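Local atomic coordinates of ribonuclease S-3 (PDB entry 1IQQ), a protein that cleaves RNA as a T2-family ribonuclease of the Japanese pear pistil and is responsible for gametophytic self-incompatibility, the rejection of self pollen. Residues I142-K154 and E166-F178. Residues are numbered along the deposited sequence; the frame is centred on the assembly and turned at random.
Sequences IRNGADNKKPKLK and EITLCSDKSGEHF
Phe178 turns one face of its ring to Ala146, whose CB sits 4.0 Å from the ring centroid and only 11° off the normal, a CH-pi contact over the middle of the ring, while Asp147 CB meets the ring edge. Lys149 crosses the same residue obliquely: its CG packs on Phe178 CB, and bends at chi2 (-51°) and chi4 (78°) curl the chain round so that NZ donates to Phe178 O at 2.8 Å, tilted from the carbonyl plane. With a methionine in place of this lysine, the Phe178 carbonyl would probably lose its ammonium donor and the loop its polar tie to Phe178. Farther along, Ile142 and Ile167 meet tip to tip through their CD1 atoms, and Ile142 CG2, anti to the backbone N, presses on Leu169 CD2 at a tight 3.5 Å. Ile167 CG1 also lies beside Leu153 CG, and Val117 and Ile138 extend this apolar face into helices 117-123 and 135-143. Strands 152-154 and 166-171 form part of an antiparallel beta hairpin, with Lys152-Thr168 and Lys154-Glu166 as hydrogen-bonded pairs. On the face opposite Ile167, the extended Lys154 runs alongside Glu166, its CD 3.6 Å from Glu166 OE1, yet Lys154 NZ stays 4.3 Å from Glu166 OE1, beyond a salt bridge. A water links Lys152 O to Thr168 OG1, which also bonds Thr7 of strand 3-10. The hairpin thus joins apolar packing against helices on one face to polar groups on the other, where the Glu166 side chain comes within about 4 Å of that of His33, the catalytic proton donor.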
ATOM      1  N   ILE A 142       6.421  12.500  -0.483  1.00  5.10           N
ATOM      2  CA  ILE A 142       6.724  11.127  -0.847  1.00  5.69           C
ATOM      3  C   ILE A 142       7.917  11.046  -1.798  1.00  6.48           C
ATOM      4  O   ILE A 142       8.809  10.234  -1.609  1.00  6.23           O
ATOM      5  CB  ILE A 142       5.469  10.444  -1.496  1.00  6.94           C
ATOM      6  CG1 ILE A 142       4.301  10.457  -0.524  1.00  7.78           C
ATOM      7  CG2 ILE A 142       5.810   8.998  -1.893  1.00  6.95           C
ATOM      8  CD1 ILE A 142       4.584   9.662   0.809  1.00  8.34           C
ATOM      9  N   ARG A 143       7.981  11.911  -2.792  1.00  6.70           N
ATOM     10  CA  ARG A 143       9.116  11.859  -3.774  1.00  6.71           C
ATOM     11  C   ARG A 143      10.430  12.084  -3.020  1.00  6.24           C
ATOM     12  O   ARG A 143      11.428  11.458  -3.385  1.00  5.75           O
ATOM     13  CB  ARG A 143       8.939  12.942  -4.848  1.00  6.45           C
ATOM     14  CG  ARG A 143       7.772  12.596  -5.822  1.00  7.58           C
ATOM     15  CD  ARG A 143       7.630  13.760  -6.767  1.00 12.04           C
ATOM     16  NE  ARG A 143       8.692  13.692  -7.749  1.00 12.22           N
ATOM     17  CZ  ARG A 143       8.998  14.708  -8.563  1.00 14.44           C
ATOM     18  NH1 ARG A 143       8.350  15.874  -8.466  1.00 13.98           N
ATOM     19  NH2 ARG A 143       9.887  14.489  -9.524  1.00 12.17           N
ATOM     20  N   ASN A 144      10.412  12.873  -1.964  1.00  6.39           N
ATOM     21  CA  ASN A 144      11.663  13.117  -1.189  1.00  5.89           C
ATOM     22  C   ASN A 144      12.119  11.902  -0.412  1.00  7.93           C
ATOM     23  O   ASN A 144      13.299  11.914   0.057  1.00 10.73           O
ATOM     24  CB  ASN A 144      11.536  14.333  -0.213  1.00  8.50           C
ATOM     25  CG  ASN A 144      12.829  15.128  -0.062  1.00  9.06           C
ATOM     26  OD1 ASN A 144      13.580  15.254  -1.034  1.00 10.59           O
ATOM     27  ND2 ASN A 144      13.043  15.752   1.086  1.00  8.90           N
ATOM     28  N   GLY A 145      11.239  10.907  -0.216  1.00  8.63           N
ATOM     29  CA  GLY A 145      11.645   9.701   0.473  1.00  8.20           C
ATOM     30  C   GLY A 145      11.671   8.541  -0.480  1.00  8.66           C
ATOM     31  O   GLY A 145      11.813   7.395  -0.044  1.00 10.61           O
ATOM     32  N   ALA A 146      11.513   8.793  -1.791  1.00  8.20           N
ATOM     33  CA  ALA A 146      11.464   7.710  -2.764  1.00  8.07           C
ATOM     34  C   ALA A 146      12.176   7.988  -4.077  1.00  7.95           C
ATOM     35  O   ALA A 146      11.662   7.775  -5.160  1.00  8.84           O
ATOM     36  CB  ALA A 146       9.996   7.290  -3.015  1.00  8.79           C
ATOM     37  N   ASP A 147      13.397   8.517  -3.913  1.00  7.17           N
ATOM     38  CA  ASP A 147      14.276   8.656  -5.075  1.00  8.39           C
ATOM     39  C   ASP A 147      13.702   9.507  -6.200  1.00  8.26           C
ATOM     40  O   ASP A 147      13.950   9.258  -7.379  1.00  8.51           O
ATOM     41  CB  ASP A 147      14.609   7.209  -5.555  1.00  8.64           C
ATOM     42  CG  ASP A 147      15.587   7.150  -6.778  1.00 12.67           C
ATOM     43  OD1 ASP A 147      16.698   7.740  -6.619  1.00 12.59           O
ATOM     44  OD2 ASP A 147      15.274   6.558  -7.856  1.00 12.05           O
ATOM     45  N   ASN A 148      12.932  10.537  -5.837  1.00  6.66           N
ATOM     46  CA  ASN A 148      12.334  11.461  -6.768  1.00  6.78           C
ATOM     47  C   ASN A 148      11.217  10.843  -7.570  1.00  7.97           C
ATOM     48  O   ASN A 148      10.618  11.576  -8.335  1.00 11.01           O
ATOM     49  CB  ASN A 148      13.419  12.026  -7.761  1.00  9.29           C
ATOM     50  CG  ASN A 148      12.904  13.159  -8.627  1.00 11.07           C
ATOM     51  OD1 ASN A 148      12.602  12.973  -9.828  1.00 12.40           O
ATOM     52  ND2 ASN A 148      12.848  14.370  -8.062  1.00 10.87           N
ATOM     53  N   LYS A 149      10.847   9.547  -7.361  1.00  6.83           N
ATOM     54  CA  LYS A 149       9.858   8.871  -8.194  1.00  6.80           C
ATOM     55  C   LYS A 149       8.432   9.206  -7.775  1.00  7.33           C
ATOM     56  O   LYS A 149       8.177   9.402  -6.583  1.00  8.02           O
ATOM     57  CB  LYS A 149      10.111   7.349  -8.215  1.00  7.20           C
ATOM     58  CG  LYS A 149      11.530   6.998  -8.799  1.00  7.99           C
ATOM     59  CD  LYS A 149      11.785   7.671 -10.137  1.00 10.14           C
ATOM     60  CE  LYS A 149      13.153   7.242 -10.747  1.00 15.51           C
ATOM     61  NZ  LYS A 149      13.057   5.952 -11.323  1.00 29.46           N
ATOM     62  N   LYS A 150       7.578   9.252  -8.784  1.00  7.68           N
ATOM     63  CA  LYS A 150       6.180   9.685  -8.542  1.00  8.61           C
ATOM     64  C   LYS A 150       5.277   8.576  -8.049  1.00  8.75           C
ATOM     65  O   LYS A 150       5.216   7.506  -8.630  1.00  8.19           O
ATOM     66  CB  LYS A 150       5.638  10.238  -9.802  1.00 13.68           C
ATOM     67  CG  LYS A 150       6.476  11.378 -10.345  1.00 14.77           C
ATOM     68  CD  LYS A 150       5.931  11.707 -11.772  1.00 18.72           C
ATOM     69  CE  LYS A 150       6.417  13.126 -12.273  1.00 31.50           C
ATOM     70  NZ  LYS A 150       7.925  13.396 -12.187  1.00 27.69           N
ATOM     71  N   PRO A 151       4.640   8.850  -6.929  1.00  7.67           N
ATOM     72  CA  PRO A 151       3.739   7.837  -6.357  1.00  6.77           C
ATOM     73  C   PRO A 151       2.370   7.931  -6.993  1.00  7.17           C
ATOM     74  O   PRO A 151       2.082   8.890  -7.673  1.00  9.84           O
ATOM     75  CB  PRO A 151       3.677   8.219  -4.879  1.00  6.96           C
ATOM     76  CG  PRO A 151       3.758   9.766  -4.932  1.00  7.52           C
ATOM     77  CD  PRO A 151       4.798  10.038  -6.075  1.00  7.82           C
ATOM     78  N   LYS A 152       1.584   6.894  -6.766  1.00  5.35           N
ATOM     79  CA  LYS A 152       0.186   6.876  -7.193  1.00  5.77           C
ATOM     80  C   LYS A 152      -0.632   7.059  -5.913  1.00  6.37           C
ATOM     81  O   LYS A 152      -0.476   6.310  -4.885  1.00  6.26           O
ATOM     82  CB  LYS A 152      -0.164   5.560  -7.898  1.00  5.24           C
ATOM     83  CG  LYS A 152      -1.681   5.479  -8.223  1.00  7.05           C
ATOM     84  CD  LYS A 152      -1.952   4.316  -9.204  1.00 10.23           C
ATOM     85  CE  LYS A 152      -3.482   4.228  -9.479  1.00  9.90           C
ATOM     86  NZ  LYS A 152      -3.655   3.109 -10.486  1.00 14.54           N
ATOM     87  N   LEU A 153      -1.548   8.050  -5.941  1.00  6.14           N
ATOM     88  CA  LEU A 153      -2.369   8.360  -4.768  1.00  6.88           C
ATOM     89  C   LEU A 153      -3.842   8.026  -5.008  1.00  6.76           C
ATOM     90  O   LEU A 153      -4.353   8.164  -6.120  1.00  8.40           O
ATOM     91  CB  LEU A 153      -2.257   9.838  -4.440  1.00  6.51           C
ATOM     92  CG  LEU A 153      -1.158  10.286  -3.477  1.00  9.30           C
ATOM     93  CD1 LEU A 153       0.193   9.882  -4.035  1.00 10.25           C
ATOM     94  CD2 LEU A 153      -1.218  11.796  -3.325  1.00 12.14           C
ATOM     95  N   LYS A 154      -4.513   7.640  -3.924  1.00  6.37           N
ATOM     96  CA  LYS A 154      -5.958   7.349  -3.949  1.00  6.63           C
ATOM     97  C   LYS A 154      -6.588   8.186  -2.863  1.00  7.27           C
ATOM     98  O   LYS A 154      -6.094   8.235  -1.727  1.00  7.15           O
ATOM     99  CB  LYS A 154      -6.234   5.879  -3.607  1.00  8.23           C
ATOM    100  CG  LYS A 154      -7.733   5.606  -3.679  1.00  9.03           C
ATOM    101  CD  LYS A 154      -8.018   4.098  -3.392  1.00 11.39           C
ATOM    102  CE  LYS A 154      -9.401   3.686  -3.831  1.00 18.04           C
ATOM    103  NZ  LYS A 154      -9.414   2.172  -3.838  1.00 23.80           N
ATOM    104  N   GLU A 166      -4.837   6.076   0.066  1.00  6.23           N
ATOM    105  CA  GLU A 166      -3.737   5.143  -0.236  1.00  6.72           C
ATOM    106  C   GLU A 166      -2.606   5.846  -0.946  1.00  5.47           C
ATOM    107  O   GLU A 166      -2.838   6.838  -1.694  1.00  6.12           O
ATOM    108  CB  GLU A 166      -4.152   3.934  -1.163  1.00  6.32           C
ATOM    109  CG  GLU A 166      -5.240   3.068  -0.603  1.00  6.65           C
ATOM    110  CD  GLU A 166      -5.566   1.906  -1.512  1.00 11.69           C
ATOM    111  OE1 GLU A 166      -5.315   1.898  -2.698  1.00 12.40           O
ATOM    112  OE2 GLU A 166      -6.158   0.928  -0.988  1.00 21.63           O
ATOM    113  N   ILE A 167      -1.395   5.355  -0.687  1.00  5.11           N
ATOM    114  CA  ILE A 167      -0.199   5.866  -1.402  1.00  5.43           C
ATOM    115  C   ILE A 167       0.567   4.646  -1.860  1.00  6.28           C
ATOM    116  O   ILE A 167       0.822   3.725  -1.067  1.00  5.86           O
ATOM    117  CB  ILE A 167       0.669   6.763  -0.529  1.00  4.32           C
ATOM    118  CG1 ILE A 167      -0.024   8.127  -0.357  1.00  6.03           C
ATOM    119  CG2 ILE A 167       2.032   7.008  -1.233  1.00  6.71           C
ATOM    120  CD1 ILE A 167       0.672   9.135   0.600  1.00  6.97           C
ATOM    121  N   THR A 168       0.912   4.589  -3.160  1.00  5.15           N
ATOM    122  CA  THR A 168       1.637   3.498  -3.732  1.00  4.30           C
ATOM    123  C   THR A 168       2.993   3.958  -4.192  1.00  4.96           C
ATOM    124  O   THR A 168       3.132   5.011  -4.857  1.00  6.51           O
ATOM    125  CB  THR A 168       0.885   2.988  -4.983  1.00  6.71           C
ATOM    126  OG1 THR A 168      -0.385   2.464  -4.571  1.00  7.44           O
ATOM    127  CG2 THR A 168       1.717   1.893  -5.749  1.00  4.66           C
ATOM    128  N   LEU A 169       4.036   3.206  -3.828  1.00  6.09           N
ATOM    129  CA  LEU A 169       5.411   3.427  -4.286  1.00  5.27           C
ATOM    130  C   LEU A 169       5.676   2.334  -5.317  1.00  5.55           C
ATOM    131  O   LEU A 169       5.455   1.154  -5.031  1.00  5.90           O
ATOM    132  CB  LEU A 169       6.421   3.281  -3.116  1.00  4.86           C
ATOM    133  CG  LEU A 169       6.027   4.047  -1.893  1.00  5.54           C
ATOM    134  CD1 LEU A 169       7.160   3.880  -0.880  1.00  9.25           C
ATOM    135  CD2 LEU A 169       5.887   5.529  -2.202  1.00  9.26           C
ATOM    136  N   CYS A 170       6.135   2.680  -6.518  1.00  6.61           N
ATOM    137  CA  CYS A 170       6.385   1.695  -7.563  1.00  6.06           C
ATOM    138  C   CYS A 170       7.875   1.439  -7.702  1.00  7.41           C
ATOM    139  O   CYS A 170       8.718   2.343  -7.428  1.00  7.51           O
ATOM    140  CB  CYS A 170       5.811   2.187  -8.904  1.00  6.47           C
ATOM    141  SG  CYS A 170       4.002   2.279  -8.802  1.00  7.45           S
ATOM    142  N   SER A 171       8.237   0.201  -8.066  1.00  8.10           N
ATOM    143  CA  SER A 171       9.654  -0.156  -8.232  1.00  4.89           C
ATOM    144  C   SER A 171       9.825  -1.034  -9.393  1.00  8.46           C
ATOM    145  O   SER A 171       8.815  -1.528  -9.962  1.00  7.95           O
ATOM    146  CB  SER A 171      10.189  -0.790  -6.921  1.00  9.24           C
ATOM    147  OG  SER A 171       9.409  -1.921  -6.506  1.00 10.28           O
ATOM    148  N   ASP A 172      11.075  -1.170  -9.831  1.00  7.46           N
ATOM    149  CA  ASP A 172      11.384  -1.991 -10.972  1.00  8.44           C
ATOM    150  C   ASP A 172      11.204  -3.481 -10.761  1.00 10.90           C
ATOM    151  O   ASP A 172      10.824  -3.918  -9.703  1.00  9.81           O
ATOM    152  CB  ASP A 172      12.798  -1.575 -11.532  1.00  9.03           C
ATOM    153  CG  ASP A 172      13.934  -1.973 -10.666  1.00 12.38           C
ATOM    154  OD1 ASP A 172      13.800  -2.824  -9.781  1.00 12.17           O
ATOM    155  OD2 ASP A 172      15.069  -1.420 -10.923  1.00 11.73           O
ATOM    156  N   LYS A 173      11.430  -4.249 -11.825  1.00 11.60           N
ATOM    157  CA  LYS A 173      11.180  -5.673 -11.738  1.00 15.74           C
ATOM    158  C   LYS A 173      11.904  -6.378 -10.584  1.00 15.98           C
ATOM    159  O   LYS A 173      11.403  -7.366 -10.014  1.00 14.83           O
ATOM    160  CB  LYS A 173      11.461  -6.315 -13.115  1.00 15.23           C
ATOM    161  CG  LYS A 173      10.892  -7.746 -13.188  1.00 16.83           C
ATOM    162  CD  LYS A 173      10.906  -8.204 -14.649  1.00 18.80           C
ATOM    163  CE  LYS A 173      10.339  -9.611 -14.760  1.00 17.66           C
ATOM    164  NZ  LYS A 173       9.813  -9.983 -16.123  1.00 23.73           N
ATOM    165  N   SER A 174      13.074  -5.892 -10.197  1.00 15.72           N
ATOM    166  CA  SER A 174      13.797  -6.479  -9.055  1.00 17.95           C
ATOM    167  C   SER A 174      13.342  -5.938  -7.695  1.00 18.67           C
ATOM    168  O   SER A 174      13.695  -6.492  -6.632  1.00 21.58           O
ATOM    169  CB  SER A 174      15.277  -6.176  -9.176  1.00 21.69           C
ATOM    170  OG  SER A 174      15.493  -4.779  -9.069  1.00 24.34           O
ATOM    171  N   GLY A 175      12.556  -4.882  -7.707  1.00 13.38           N
ATOM    172  CA  GLY A 175      12.128  -4.246  -6.495  1.00 17.81           C
ATOM    173  C   GLY A 175      13.266  -3.481  -5.843  1.00 19.44           C
ATOM    174  O   GLY A 175      13.073  -3.083  -4.706  1.00 25.13           O
ATOM    175  N   GLU A 176      14.400  -3.296  -6.523  1.00 17.58           N
ATOM    176  CA  GLU A 176      15.547  -2.614  -5.898  1.00 18.65           C
ATOM    177  C   GLU A 176      15.652  -1.127  -6.161  1.00 15.44           C
ATOM    178  O   GLU A 176      16.417  -0.449  -5.445  1.00 16.08           O
ATOM    179  CB  GLU A 176      16.873  -3.280  -6.276  1.00 20.78           C
ATOM    180  CG  GLU A 176      17.387  -3.057  -7.691  1.00 31.87           C
ATOM    181  CD  GLU A 176      18.629  -3.913  -8.100  1.00 38.74           C
ATOM    182  OE1 GLU A 176      19.712  -3.784  -7.482  1.00 40.71           O
ATOM    183  OE2 GLU A 176      18.513  -4.699  -9.068  1.00 39.05           O
ATOM    184  N   HIS A 177      14.994  -0.626  -7.205  1.00 13.20           N
ATOM    185  CA  HIS A 177      15.021   0.822  -7.511  1.00  8.38           C
ATOM    186  C   HIS A 177      13.592   1.246  -7.725  1.00  8.27           C
ATOM    187  O   HIS A 177      12.815   0.505  -8.319  1.00  8.63           O
ATOM    188  CB  HIS A 177      15.801   1.097  -8.815  1.00 10.09           C
ATOM    189  CG  HIS A 177      17.246   0.698  -8.763  1.00 12.63           C
ATOM    190  ND1 HIS A 177      18.187   1.387  -8.032  1.00 12.23           N
ATOM    191  CD2 HIS A 177      17.903  -0.307  -9.388  1.00 17.58           C
ATOM    192  CE1 HIS A 177      19.372   0.807  -8.197  1.00 15.84           C
ATOM    193  NE2 HIS A 177      19.227  -0.224  -9.018  1.00 16.52           N
ATOM    194  N   PHE A 178      13.217   2.435  -7.226  1.00  7.57           N
ATOM    195  CA  PHE A 178      11.894   2.961  -7.477  1.00  8.03           C
ATOM    196  C   PHE A 178      11.782   3.424  -8.937  1.00  8.89           C
ATOM    197  O   PHE A 178      12.796   3.741  -9.604  1.00  9.08           O
ATOM    198  CB  PHE A 178      11.675   4.176  -6.593  1.00  7.55           C
ATOM    199  CG  PHE A 178      11.537   3.861  -5.131  1.00  6.60           C
ATOM    200  CD1 PHE A 178      10.453   3.128  -4.657  1.00  9.12           C
ATOM    201  CD2 PHE A 178      12.490   4.325  -4.227  1.00  7.13           C
ATOM    202  CE1 PHE A 178      10.316   2.876  -3.263  1.00  8.13           C
ATOM    203  CE2 PHE A 178      12.411   4.104  -2.836  1.00  7.35           C
ATOM    204  CZ  PHE A 178      11.296   3.366  -2.330  1.00  7.98           C
TER
HETATM  205  O   HOH W   1       6.864   5.360  -7.266  1.00  6.64           O
HETATM  206  O   HOH W   2      -2.253   4.240  -3.999  1.00  9.90           O